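Local coordinates for protein imidazoleglycerol-phosphate dehydratase (Pyrococcus furiosus, PDB 5DNL) that catalyses the dehydration of imidazoleglycerol phosphate to imidazoleacetol phosphate, the sixth step of histidine biosynthesis, at manganese sites shared between subunits, at residues Thr22-Leu31 and Tyr48-Ile58; Leu70-Gly78 and Val161-Ser171. All blocks are in the same frame, centred on the assembly; numbering follows the deposited sequence.

Contact 1 packs the starts of helices 25-38 and 51-69 together, while contact 2 joins the loop leaving helix 51-69 to the tail that follows helix 144-162. They lie on opposite sides of the chain's centre, with their own centres 29 Å apart and nearest atoms about 14 Å apart, so neither touches the other. Their link is the active site, assembled from several chains. Contact 1 carries manganese ligands that meet the triazole end of the bound inhibitor, whereas R76 and S171 of contact 2 hold the phosphonate end of a different inhibitor molecule. In each site the two roles therefore come from different subunits of the 24-chain assembly.

Contact 1: Thr22-Leu31 and Tyr48-Ile58; sequences TNDLILDHML and YDLRHHLWEDI. With MN (manganese (II) ion), chain D; MN (manganese (II) ion), chain E; MN (manganese (II) ion), chain B; 5DL ([(2S)-2-hydroxy-3-(1H-1,2,4-triazol-1-yl)propyl]phosphonic acid), chain F.
D24 meets R51 and W55 through a single carboxylate oxygen. OD2 accepts from R51 NE at 2.7 Å, a nearly straight bond (163°), and again from R51 NH2, so the guanidinium grips side-on with D24 OD2 lying in its plane, though the carboxylate is turned well out of it. W55 NE1 adds a third bond to D24 OD2 at 2.9 Å. An aspartate suits this buried place because its other oxygen caps helix 25-38: with CG turned away from its own backbone N (chi1 175°), OD1 reaches forward to L27 N at 3.1 Å. The positive guanidinium probably favours the ionised carboxylate.

Beyond these polar bonds the packing is tight and apolar. L27 straddles the interface: its CD1 sits 3.6 Å from the centroid of the W55 six-membered ring, squarely over the face in a CH-pi contact, while its CD2 meets L54 CD2 tip to tip at 3.7 Å. I58 continues the seam against L31.

The outer side is looser. Here exposed N23 offers its carbonyl, which takes the Y48 hydroxyl (OH to O 3.0 Å) from above the carbonyl plane, and its CB rests against Y48 CE1; L54 CD2 lies above one face of the tyrosine ring, toward the rim.

The two short helical segments run nearly parallel (17°). H52 and E56 share one manganese and H53 binds a second, joined by H29 of another subunit. The H-H-x-x-E spacing of H52 to E56 and the shared manganese sites are characteristic of imidazoleglycerol-phosphate dehydratase.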
loop_
_atom_site.group_PDB
_atom_site.type_symbol
_atom_site.label_atom_id
_atom_site.label_comp_id
_atom_site.label_asym_id
_atom_site.label_seq_id
_atom_site.Cartn_x
_atom_site.Cartn_y
_atom_site.Cartn_z
ATOM N N THR A 22 -36.726 35.042 16.481
ATOM C CA THR A 22 -37.213 33.779 15.941
ATOM C C THR A 22 -37.439 32.703 16.979
ATOM O O THR A 22 -37.875 31.603 16.628
ATOM C CB THR A 22 -36.193 33.215 14.941
ATOM O OG1 THR A 22 -34.979 32.879 15.628
ATOM C CG2 THR A 22 -35.902 34.206 13.841
ATOM N N ASN A 23 -37.132 32.995 18.236
ATOM C CA ASN A 23 -37.096 31.994 19.318
ATOM C C ASN A 23 -35.970 30.958 19.169
ATOM O O ASN A 23 -36.032 29.884 19.745
ATOM C CB ASN A 23 -38.471 31.332 19.522
ATOM C CG ASN A 23 -39.540 32.345 19.847
ATOM O OD1 ASN A 23 -39.453 33.025 20.868
ATOM N ND2 ASN A 23 -40.527 32.489 18.963
ATOM N N ASP A 24 -34.924 31.317 18.414
ATOM C CA ASP A 24 -33.698 30.531 18.320
ATOM C C ASP A 24 -32.572 31.578 18.404
ATOM O O ASP A 24 -32.416 32.381 17.476
ATOM C CB ASP A 24 -33.718 29.790 16.981
ATOM C CG ASP A 24 -32.441 29.023 16.685
ATOM O OD1 ASP A 24 -31.367 29.395 17.167
ATOM O OD2 ASP A 24 -32.524 28.053 15.934
ATOM N N LEU A 25 -31.818 31.595 19.508
ATOM C CA LEU A 25 -30.840 32.657 19.713
ATOM C C LEU A 25 -29.682 32.605 18.721
ATOM O O LEU A 25 -29.101 33.645 18.389
ATOM C CB LEU A 25 -30.284 32.660 21.140
ATOM C CG LEU A 25 -31.306 32.916 22.246
ATOM C CD1 LEU A 25 -30.626 32.949 23.616
ATOM C CD2 LEU A 25 -32.073 34.199 22.007
ATOM N N ILE A 26 -29.362 31.406 18.237
ATOM C CA ILE A 26 -28.320 31.272 17.223
ATOM C C ILE A 26 -28.781 31.911 15.913
ATOM O O ILE A 26 -28.039 32.694 15.292
ATOM C CB ILE A 26 -27.929 29.798 16.956
ATOM C CG1 ILE A 26 -27.496 29.078 18.252
ATOM C CG2 ILE A 26 -26.885 29.696 15.856
ATOM C CD1 ILE A 26 -26.161 29.480 18.803
ATOM N N LEU A 27 -29.981 31.558 15.464
ATOM C CA LEU A 27 -30.500 32.123 14.231
ATOM C C LEU A 27 -30.696 33.621 14.349
ATOM O O LEU A 27 -30.447 34.356 13.393
ATOM C CB LEU A 27 -31.812 31.440 13.812
ATOM C CG LEU A 27 -32.331 31.836 12.438
ATOM C CD1 LEU A 27 -31.318 31.573 11.325
ATOM C CD2 LEU A 27 -33.621 31.062 12.181
ATOM N N ASP A 28 -31.147 34.080 15.517
ATOM C CA ASP A 28 -31.296 35.534 15.712
ATOM C C ASP A 28 -29.969 36.247 15.472
ATOM O O ASP A 28 -29.944 37.277 14.810
ATOM C CB ASP A 28 -31.788 35.893 17.125
ATOM C CG ASP A 28 -33.231 35.514 17.394
ATOM O OD1 ASP A 28 -33.981 35.189 16.461
ATOM O OD2 ASP A 28 -33.591 35.561 18.600
ATOM N N HIS A 29 -28.885 35.684 15.990
ATOM C CA HIS A 29 -27.537 36.242 15.811
ATOM C C HIS A 29 -27.124 36.196 14.337
ATOM O O HIS A 29 -26.626 37.167 13.806
ATOM C CB HIS A 29 -26.535 35.509 16.706
ATOM C CG HIS A 29 -25.138 36.025 16.624
ATOM N ND1 HIS A 29 -24.829 37.371 16.612
ATOM C CD2 HIS A 29 -23.956 35.371 16.618
ATOM C CE1 HIS A 29 -23.517 37.517 16.546
ATOM N NE2 HIS A 29 -22.966 36.321 16.582
ATOM N N MET A 30 -27.344 35.065 13.677
ATOM C CA MET A 30 -26.971 34.921 12.275
ATOM C C MET A 30 -27.746 35.886 11.386
ATOM O O MET A 30 -27.173 36.477 10.482
ATOM C CB MET A 30 -27.191 33.484 11.800
ATOM C CG MET A 30 -26.267 32.437 12.411
ATOM S SD MET A 30 -24.507 32.787 12.323
ATOM C CE MET A 30 -24.259 33.515 13.931
ATOM N N LEU A 31 -29.041 36.039 11.655
ATOM C CA LEU A 31 -29.866 36.967 10.879
ATOM C C LEU A 31 -29.515 38.412 11.167
ATOM O O LEU A 31 -29.611 39.251 10.276
ATOM C CB LEU A 31 -31.352 36.735 11.107
ATOM C CG LEU A 31 -31.902 35.393 10.631
ATOM C CD1 LEU A 31 -33.310 35.203 11.164
ATOM C CD2 LEU A 31 -31.875 35.294 9.107
ATOM N N TYR A 48 -42.282 28.273 15.518
ATOM C CA TYR A 48 -41.895 27.042 14.858
ATOM C C TYR A 48 -42.035 25.848 15.786
ATOM O O TYR A 48 -42.042 25.992 17.011
ATOM C CB TYR A 48 -40.429 27.146 14.393
ATOM C CG TYR A 48 -39.415 27.164 15.513
ATOM C CD1 TYR A 48 -39.052 28.352 16.143
ATOM C CD2 TYR A 48 -38.765 25.999 15.905
ATOM C CE1 TYR A 48 -38.106 28.359 17.164
ATOM C CE2 TYR A 48 -37.843 25.992 16.936
ATOM C CZ TYR A 48 -37.509 27.190 17.548
ATOM O OH TYR A 48 -36.562 27.204 18.543
ATOM N N ASP A 49 -42.046 24.662 15.181
ATOM C CA ASP A 49 -42.054 23.406 15.924
ATOM C C ASP A 49 -40.639 22.849 16.082
ATOM O O ASP A 49 -40.176 22.623 17.193
ATOM C CB ASP A 49 -43.040 22.387 15.303
ATOM C CG ASP A 49 -42.881 22.199 13.769
ATOM O OD1 ASP A 49 -41.960 22.759 13.143
ATOM O OD2 ASP A 49 -43.720 21.481 13.167
ATOM N N LEU A 50 -39.945 22.653 14.970
ATOM C CA LEU A 50 -38.604 22.100 14.941
ATOM C C LEU A 50 -37.643 23.102 14.294
ATOM O O LEU A 50 -38.000 23.774 13.332
ATOM C CB LEU A 50 -38.576 20.794 14.145
ATOM C CG LEU A 50 -39.420 19.630 14.660
ATOM C CD1 LEU A 50 -39.203 18.416 13.765
ATOM C CD2 LEU A 50 -39.124 19.323 16.125
ATOM N N ARG A 51 -36.413 23.144 14.791
ATOM C CA ARG A 51 -35.435 24.122 14.324
ATOM C C ARG A 51 -35.173 24.003 12.812
ATOM O O ARG A 51 -34.987 25.003 12.146
ATOM C CB ARG A 51 -34.101 24.019 15.092
ATOM C CG ARG A 51 -34.173 24.539 16.528
ATOM C CD ARG A 51 -32.821 24.475 17.223
ATOM N NE ARG A 51 -31.900 25.518 16.753
ATOM C CZ ARG A 51 -30.578 25.400 16.644
ATOM N NH1 ARG A 51 -29.960 24.241 16.894
ATOM N NH2 ARG A 51 -29.870 26.446 16.253
ATOM N N HIS A 52 -35.123 22.784 12.257
ATOM C CA HIS A 52 -34.915 22.642 10.809
ATOM C C HIS A 52 -36.002 23.381 10.044
ATOM O O HIS A 52 -35.710 24.096 9.089
ATOM C CB HIS A 52 -34.913 21.174 10.456
ATOM C CG HIS A 52 -34.745 20.828 9.005
ATOM N ND1 HIS A 52 -33.880 19.830 8.611
ATOM C CD2 HIS A 52 -35.360 21.253 7.871
ATOM C CE1 HIS A 52 -33.982 19.645 7.309
ATOM N NE2 HIS A 52 -34.860 20.502 6.833
ATOM N N HIS A 53 -37.253 23.174 10.448
ATOM C CA HIS A 53 -38.357 23.853 9.770
ATOM C C HIS A 53 -38.190 25.381 9.874
ATOM O O HIS A 53 -38.444 26.101 8.922
ATOM C CB HIS A 53 -39.711 23.445 10.321
ATOM C CG HIS A 53 -40.026 21.987 10.162
ATOM N ND1 HIS A 53 -40.922 21.340 10.981
ATOM C CD2 HIS A 53 -39.581 21.051 9.292
ATOM C CE1 HIS A 53 -41.018 20.076 10.628
ATOM N NE2 HIS A 53 -40.230 19.879 9.592
ATOM N N LEU A 54 -37.765 25.870 11.033
ATOM C CA LEU A 54 -37.489 27.290 11.201
ATOM C C LEU A 54 -36.418 27.808 10.264
ATOM O O LEU A 54 -36.603 28.790 9.564
ATOM C CB LEU A 54 -37.079 27.596 12.635
ATOM C CG LEU A 54 -36.627 29.017 12.921
ATOM C CD1 LEU A 54 -37.796 29.996 12.806
ATOM C CD2 LEU A 54 -35.943 29.096 14.276
ATOM N N TRP A 55 -35.258 27.153 10.257
ATOM C CA TRP A 55 -34.137 27.640 9.435
ATOM C C TRP A 55 -34.475 27.648 7.940
ATOM O O TRP A 55 -34.180 28.601 7.217
ATOM C CB TRP A 55 -32.838 26.860 9.731
ATOM C CG TRP A 55 -32.169 27.261 11.024
ATOM C CD1 TRP A 55 -32.708 27.198 12.284
ATOM C CD2 TRP A 55 -30.850 27.815 11.179
ATOM N NE1 TRP A 55 -31.802 27.662 13.201
ATOM C CE2 TRP A 55 -30.660 28.046 12.557
ATOM C CE3 TRP A 55 -29.801 28.116 10.287
ATOM C CZ2 TRP A 55 -29.477 28.574 13.064
ATOM C CZ3 TRP A 55 -28.630 28.631 10.796
ATOM C CH2 TRP A 55 -28.481 28.861 12.169
ATOM N N GLU A 56 -35.060 26.553 7.471
ATOM C CA GLU A 56 -35.449 26.440 6.070
ATOM C C GLU A 56 -36.520 27.480 5.741
ATOM O O GLU A 56 -36.411 28.165 4.723
ATOM C CB GLU A 56 -35.984 25.034 5.808
ATOM C CG GLU A 56 -36.589 24.866 4.433
ATOM C CD GLU A 56 -36.822 23.423 4.057
ATOM O OE1 GLU A 56 -36.563 22.524 4.891
ATOM O OE2 GLU A 56 -37.300 23.199 2.930
ATOM N N ASP A 57 -37.557 27.585 6.579
ATOM C CA ASP A 57 -38.676 28.454 6.243
ATOM C C ASP A 57 -38.332 29.945 6.368
ATOM O O ASP A 57 -38.842 30.765 5.611
ATOM C CB ASP A 57 -39.876 28.068 7.078
ATOM C CG ASP A 57 -40.393 26.662 6.751
ATOM O OD1 ASP A 57 -39.817 25.932 5.884
ATOM O OD2 ASP A 57 -41.394 26.272 7.377
ATOM N N ILE A 58 -37.426 30.268 7.284
ATOM C CA ILE A 58 -36.805 31.595 7.335
ATOM C C ILE A 58 -36.083 31.877 6.033
ATOM O O ILE A 58 -36.218 32.960 5.439
ATOM C CB ILE A 58 -35.867 31.719 8.564
ATOM C CG1 ILE A 58 -36.682 31.921 9.851
ATOM C CG2 ILE A 58 -34.810 32.808 8.383
ATOM C CD1 ILE A 58 -37.199 33.329 10.085
HETATM MN MN MN D . -35.590 20.573 4.692
HETATM MN MN MN E . -20.848 35.768 16.909
HETATM MN MN MN B . -40.142 17.773 8.522
HETATM N N1 5DL F . -38.943 18.542 6.794
HETATM C C3 5DL F . -38.582 19.211 4.677
HETATM N N2 5DL F . -39.422 18.583 5.508
HETATM C C8 5DL F . -43.184 17.944 5.143
HETATM C C7 5DL F . -41.929 18.602 5.720
HETATM C C6 5DL F . -40.689 18.003 5.074
HETATM C C5 5DL F . -37.774 19.183 6.693
HETATM O O10 5DL F . -43.113 19.483 2.949
HETATM P P9 5DL F . -43.405 18.076 3.347
HETATM O O11 5DL F . -44.823 17.640 3.063
HETATM O O12 5DL F . -42.455 17.106 2.659
HETATM O O13 5DL F . -41.853 18.420 7.142
HETATM N N4 5DL F . -37.514 19.605 5.434
HETATM O O HOH W 1 -36.675 20.631 2.774
#

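Contact 2: Leu70-Gly78 and Val161-Ser171; sequences LPEKFTRFG and VATKESERVES. With 5DL ([(2S)-2-hydroxy-3-(1H-1,2,4-triazol-1-yl)propyl]phosphonic acid), chain I.
R76 and E170 are joined by a hydrogen bond, NH1 to the backbone O at 2.8 Å, made in the plane of both groups. The same NH1 reaches O11 of the inhibitor's phosphonate at 2.8 Å, and NH2 donates to O12. Arginine suits this place because its flat cation with several donors can serve E170 O, the phosphonate and, through NE, D94 together; the extended chain (chi1 178°) gives it the reach. F77 CZ lies above one guanidinium face, toward its rim. S171 OG also binds O11, at 2.6 Å.

Backbone bonds hold the two segments together. S166 N donates to K73 O at 2.9 Å, R76 N to A162 O, and K164 O accepts both the N and the hydroxyl of T75. One water links F74 O, R168 O and E170 N.

Apolar contacts fill the remainder. L70 CD2 packs on T163 CG2 at 3.8 Å and P71 rests on E165, while G78, with no side chain to crowd A162 N, lets the CA atoms of G78 and A162 approach to 4.5 Å.

In the fold, the loop from helix 51-69 into strand 77-84 is thus clasped by the tail leaving helix 144-162; G78 also bonds to V93 of strand 87-94 and R76 to I95 just beyond its end, and R168 makes a cation-pi contact with F36 of another subunit and hydrogen-bonds to its carbonyl.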
loop_
_atom_site.group_PDB
_atom_site.type_symbol
_atom_site.label_atom_id
_atom_site.label_comp_id
_atom_site.label_asym_id
_atom_site.label_seq_id
_atom_site.Cartn_x
_atom_site.Cartn_y
_atom_site.Cartn_z
ATOM N N LEU A 70 -36.798 43.519 -5.012
ATOM C CA LEU A 70 -35.825 43.788 -6.052
ATOM C C LEU A 70 -36.366 44.861 -6.981
ATOM O O LEU A 70 -37.547 44.822 -7.309
ATOM C CB LEU A 70 -35.548 42.556 -6.935
ATOM C CG LEU A 70 -34.634 41.475 -6.398
ATOM C CD1 LEU A 70 -34.609 40.296 -7.369
ATOM C CD2 LEU A 70 -33.233 42.033 -6.203
ATOM N N PRO A 71 -35.492 45.766 -7.429
ATOM C CA PRO A 71 -35.917 46.602 -8.554
ATOM C C PRO A 71 -36.118 45.796 -9.837
ATOM O O PRO A 71 -35.697 44.646 -9.937
ATOM C CB PRO A 71 -34.774 47.595 -8.719
ATOM C CG PRO A 71 -33.606 47.010 -8.033
ATOM C CD PRO A 71 -34.114 46.047 -7.000
ATOM N N GLU A 72 -36.760 46.398 -10.826
ATOM C CA GLU A 72 -37.017 45.727 -12.090
ATOM C C GLU A 72 -35.714 45.249 -12.721
ATOM O O GLU A 72 -35.623 44.113 -13.174
ATOM C CB GLU A 72 -37.740 46.682 -13.044
ATOM C CG GLU A 72 -38.162 46.082 -14.375
ATOM C CD GLU A 72 -38.716 47.137 -15.308
ATOM O OE1 GLU A 72 -38.166 47.299 -16.415
ATOM O OE2 GLU A 72 -39.682 47.824 -14.917
ATOM N N LYS A 73 -34.728 46.125 -12.738
ATOM C CA LYS A 73 -33.406 45.830 -13.276
ATOM C C LYS A 73 -32.449 45.853 -12.103
ATOM O O LYS A 73 -32.305 46.875 -11.427
ATOM C CB LYS A 73 -32.999 46.881 -14.299
ATOM C CG LYS A 73 -33.936 46.908 -15.495
ATOM C CD LYS A 73 -33.586 48.037 -16.446
ATOM C CE LYS A 73 -34.685 48.221 -17.476
ATOM N NZ LYS A 73 -34.276 49.181 -18.531
ATOM N N PHE A 74 -31.753 44.736 -11.880
ATOM C CA PHE A 74 -30.881 44.593 -10.716
ATOM C C PHE A 74 -29.532 44.022 -11.137
ATOM O O PHE A 74 -29.416 43.384 -12.189
ATOM C CB PHE A 74 -31.537 43.726 -9.632
ATOM C CG PHE A 74 -32.079 42.436 -10.144
ATOM C CD1 PHE A 74 -31.286 41.302 -10.204
ATOM C CD2 PHE A 74 -33.393 42.341 -10.595
ATOM C CE1 PHE A 74 -31.789 40.119 -10.701
ATOM C CE2 PHE A 74 -33.904 41.152 -11.083
ATOM C CZ PHE A 74 -33.089 40.032 -11.146
ATOM N N THR A 75 -28.532 44.256 -10.285
ATOM C CA THR A 75 -27.125 43.987 -10.572
ATOM C C THR A 75 -26.855 42.472 -10.749
ATOM O O THR A 75 -25.962 42.098 -11.514
ATOM C CB THR A 75 -26.266 44.618 -9.458
ATOM O OG1 THR A 75 -26.389 46.064 -9.543
ATOM C CG2 THR A 75 -24.793 44.260 -9.563
ATOM N N ARG A 76 -27.642 41.641 -10.064
ATOM C CA ARG A 76 -27.732 40.164 -10.259
ATOM C C ARG A 76 -26.603 39.398 -9.543
ATOM O O ARG A 76 -26.871 38.414 -8.864
ATOM C CB ARG A 76 -27.793 39.761 -11.742
ATOM C CG ARG A 76 -27.842 38.262 -11.965
ATOM C CD ARG A 76 -27.880 37.919 -13.435
ATOM N NE ARG A 76 -27.684 36.475 -13.585
ATOM C CZ ARG A 76 -27.480 35.836 -14.739
ATOM N NH1 ARG A 76 -27.508 36.479 -15.914
ATOM N NH2 ARG A 76 -27.289 34.528 -14.715
ATOM N N PHE A 77 -25.370 39.833 -9.748
ATOM C CA PHE A 77 -24.192 39.184 -9.196
ATOM C C PHE A 77 -23.645 39.911 -7.987
ATOM O O PHE A 77 -23.559 41.141 -7.993
ATOM C CB PHE A 77 -23.125 39.096 -10.258
ATOM C CG PHE A 77 -23.510 38.247 -11.427
ATOM C CD1 PHE A 77 -23.350 36.877 -11.361
ATOM C CD2 PHE A 77 -24.040 38.805 -12.589
ATOM C CE1 PHE A 77 -23.712 36.068 -12.425
ATOM C CE2 PHE A 77 -24.408 37.990 -13.651
ATOM C CZ PHE A 77 -24.229 36.622 -13.571
ATOM N N GLY A 78 -23.228 39.172 -6.966
ATOM C CA GLY A 78 -22.513 39.720 -5.854
ATOM C C GLY A 78 -21.698 38.653 -5.160
ATOM O O GLY A 78 -22.131 37.509 -5.066
ATOM N N VAL A 161 -24.673 43.787 -2.890
ATOM C CA VAL A 161 -24.214 44.103 -4.244
ATOM C C VAL A 161 -25.238 43.628 -5.282
ATOM O O VAL A 161 -25.611 44.358 -6.211
ATOM C CB VAL A 161 -22.850 43.451 -4.530
ATOM C CG1 VAL A 161 -22.392 43.681 -5.961
ATOM C CG2 VAL A 161 -21.795 43.942 -3.553
ATOM N N ALA A 162 -25.687 42.389 -5.151
ATOM C CA ALA A 162 -26.538 41.757 -6.162
ATOM C C ALA A 162 -27.934 42.357 -6.292
ATOM O O ALA A 162 -28.537 42.259 -7.373
ATOM C CB ALA A 162 -26.659 40.255 -5.901
ATOM N N THR A 163 -28.454 42.955 -5.212
ATOM C CA THR A 163 -29.830 43.460 -5.179
ATOM C C THR A 163 -29.905 44.948 -5.536
ATOM O O THR A 163 -30.997 45.506 -5.559
ATOM C CB THR A 163 -30.489 43.230 -3.801
ATOM O OG1 THR A 163 -29.746 43.914 -2.789
ATOM C CG2 THR A 163 -30.561 41.739 -3.466
ATOM N N LYS A 164 -28.772 45.574 -5.817
ATOM C CA LYS A 164 -28.761 47.004 -6.201
ATOM C C LYS A 164 -29.356 47.184 -7.578
ATOM O O LYS A 164 -29.254 46.315 -8.432
ATOM C CB LYS A 164 -27.327 47.547 -6.208
ATOM C CG LYS A 164 -26.947 48.425 -5.034
ATOM C CD LYS A 164 -25.529 48.979 -5.181
ATOM C CE LYS A 164 -25.250 49.667 -6.514
ATOM N NZ LYS A 164 -23.991 50.462 -6.479
ATOM N N GLU A 165 -29.962 48.344 -7.823
ATOM C CA GLU A 165 -30.518 48.639 -9.134
ATOM C C GLU A 165 -29.432 48.750 -10.228
ATOM O O GLU A 165 -28.341 49.268 -9.977
ATOM C CB GLU A 165 -31.373 49.928 -9.068
ATOM C CG GLU A 165 -32.132 50.206 -10.354
ATOM C CD GLU A 165 -33.104 51.364 -10.239
ATOM O OE1 GLU A 165 -33.802 51.650 -11.230
ATOM O OE2 GLU A 165 -33.173 51.989 -9.168
ATOM N N SER A 166 -29.766 48.240 -11.412
ATOM C CA SER A 166 -28.927 48.246 -12.608
ATOM C C SER A 166 -29.622 49.042 -13.700
ATOM O O SER A 166 -30.839 49.207 -13.680
ATOM C CB SER A 166 -28.758 46.811 -13.135
ATOM O OG SER A 166 -28.128 46.812 -14.420
ATOM N N GLU A 167 -28.848 49.466 -14.692
ATOM C CA GLU A 167 -29.418 50.102 -15.882
ATOM C C GLU A 167 -29.976 49.125 -16.929
ATOM O O GLU A 167 -30.649 49.555 -17.855
ATOM C CB GLU A 167 -28.388 51.046 -16.521
ATOM C CG GLU A 167 -28.163 52.315 -15.709
ATOM C CD GLU A 167 -26.908 53.068 -16.118
ATOM O OE1 GLU A 167 -25.798 52.605 -15.779
ATOM O OE2 GLU A 167 -27.030 54.131 -16.765
ATOM N N ARG A 168 -29.729 47.816 -16.795
ATOM C CA ARG A 168 -30.205 46.851 -17.789
ATOM C C ARG A 168 -30.627 45.540 -17.140
ATOM O O ARG A 168 -30.308 45.284 -15.967
ATOM C CB ARG A 168 -29.096 46.586 -18.827
ATOM C CG ARG A 168 -27.850 45.957 -18.230
ATOM C CD ARG A 168 -26.689 45.788 -19.201
ATOM N NE ARG A 168 -25.566 45.167 -18.497
ATOM C CZ ARG A 168 -24.403 44.814 -19.045
ATOM N NH1 ARG A 168 -23.494 44.217 -18.271
ATOM N NH2 ARG A 168 -24.157 45.040 -20.316
ATOM N N VAL A 169 -31.341 44.724 -17.904
ATOM C CA VAL A 169 -31.567 43.320 -17.560
ATOM C C VAL A 169 -30.211 42.615 -17.745
ATOM O O VAL A 169 -29.649 42.591 -18.856
ATOM C CB VAL A 169 -32.629 42.658 -18.458
ATOM C CG1 VAL A 169 -32.743 41.168 -18.163
ATOM C CG2 VAL A 169 -33.986 43.347 -18.283
ATOM N N GLU A 170 -29.673 42.059 -16.660
ATOM C CA GLU A 170 -28.298 41.574 -16.665
ATOM C C GLU A 170 -28.210 40.123 -17.151
ATOM O O GLU A 170 -27.777 39.235 -16.420
ATOM C CB GLU A 170 -27.697 41.726 -15.258
ATOM C CG GLU A 170 -27.499 43.174 -14.829
ATOM C CD GLU A 170 -26.308 43.862 -15.518
ATOM O OE1 GLU A 170 -25.420 43.174 -16.061
ATOM O OE2 GLU A 170 -26.248 45.118 -15.466
ATOM N N SER A 171 -28.591 39.894 -18.405
ATOM C CA SER A 171 -28.457 38.594 -19.048
ATOM C C SER A 171 -28.368 38.760 -20.537
ATOM O O SER A 171 -29.185 39.466 -21.119
ATOM C CB SER A 171 -29.654 37.719 -18.750
ATOM O OG SER A 171 -29.552 36.461 -19.405
HETATM N N1 5DL I . -25.803 28.606 -20.432
HETATM C C3 5DL I . -26.906 28.475 -18.458
HETATM N N2 5DL I . -26.330 29.269 -19.352
HETATM C C8 5DL I . -26.832 33.019 -19.904
HETATM C C7 5DL I . -26.989 31.525 -20.232
HETATM C C6 5DL I . -26.242 30.713 -19.214
HETATM C C5 5DL I . -26.099 27.322 -20.148
HETATM O O10 5DL I . -28.865 32.897 -18.152
HETATM P P9 5DL I . -27.533 33.552 -18.313
HETATM O O11 5DL I . -27.640 35.069 -18.369
HETATM O O12 5DL I . -26.557 33.129 -17.222
HETATM O O13 5DL I . -26.468 31.254 -21.539
HETATM N N4 5DL I . -26.759 27.241 -18.965
HETATM O O HOH W 2 -35.167 49.040 -12.347
HETATM O O HOH W 3 -31.065 42.879 -14.259
#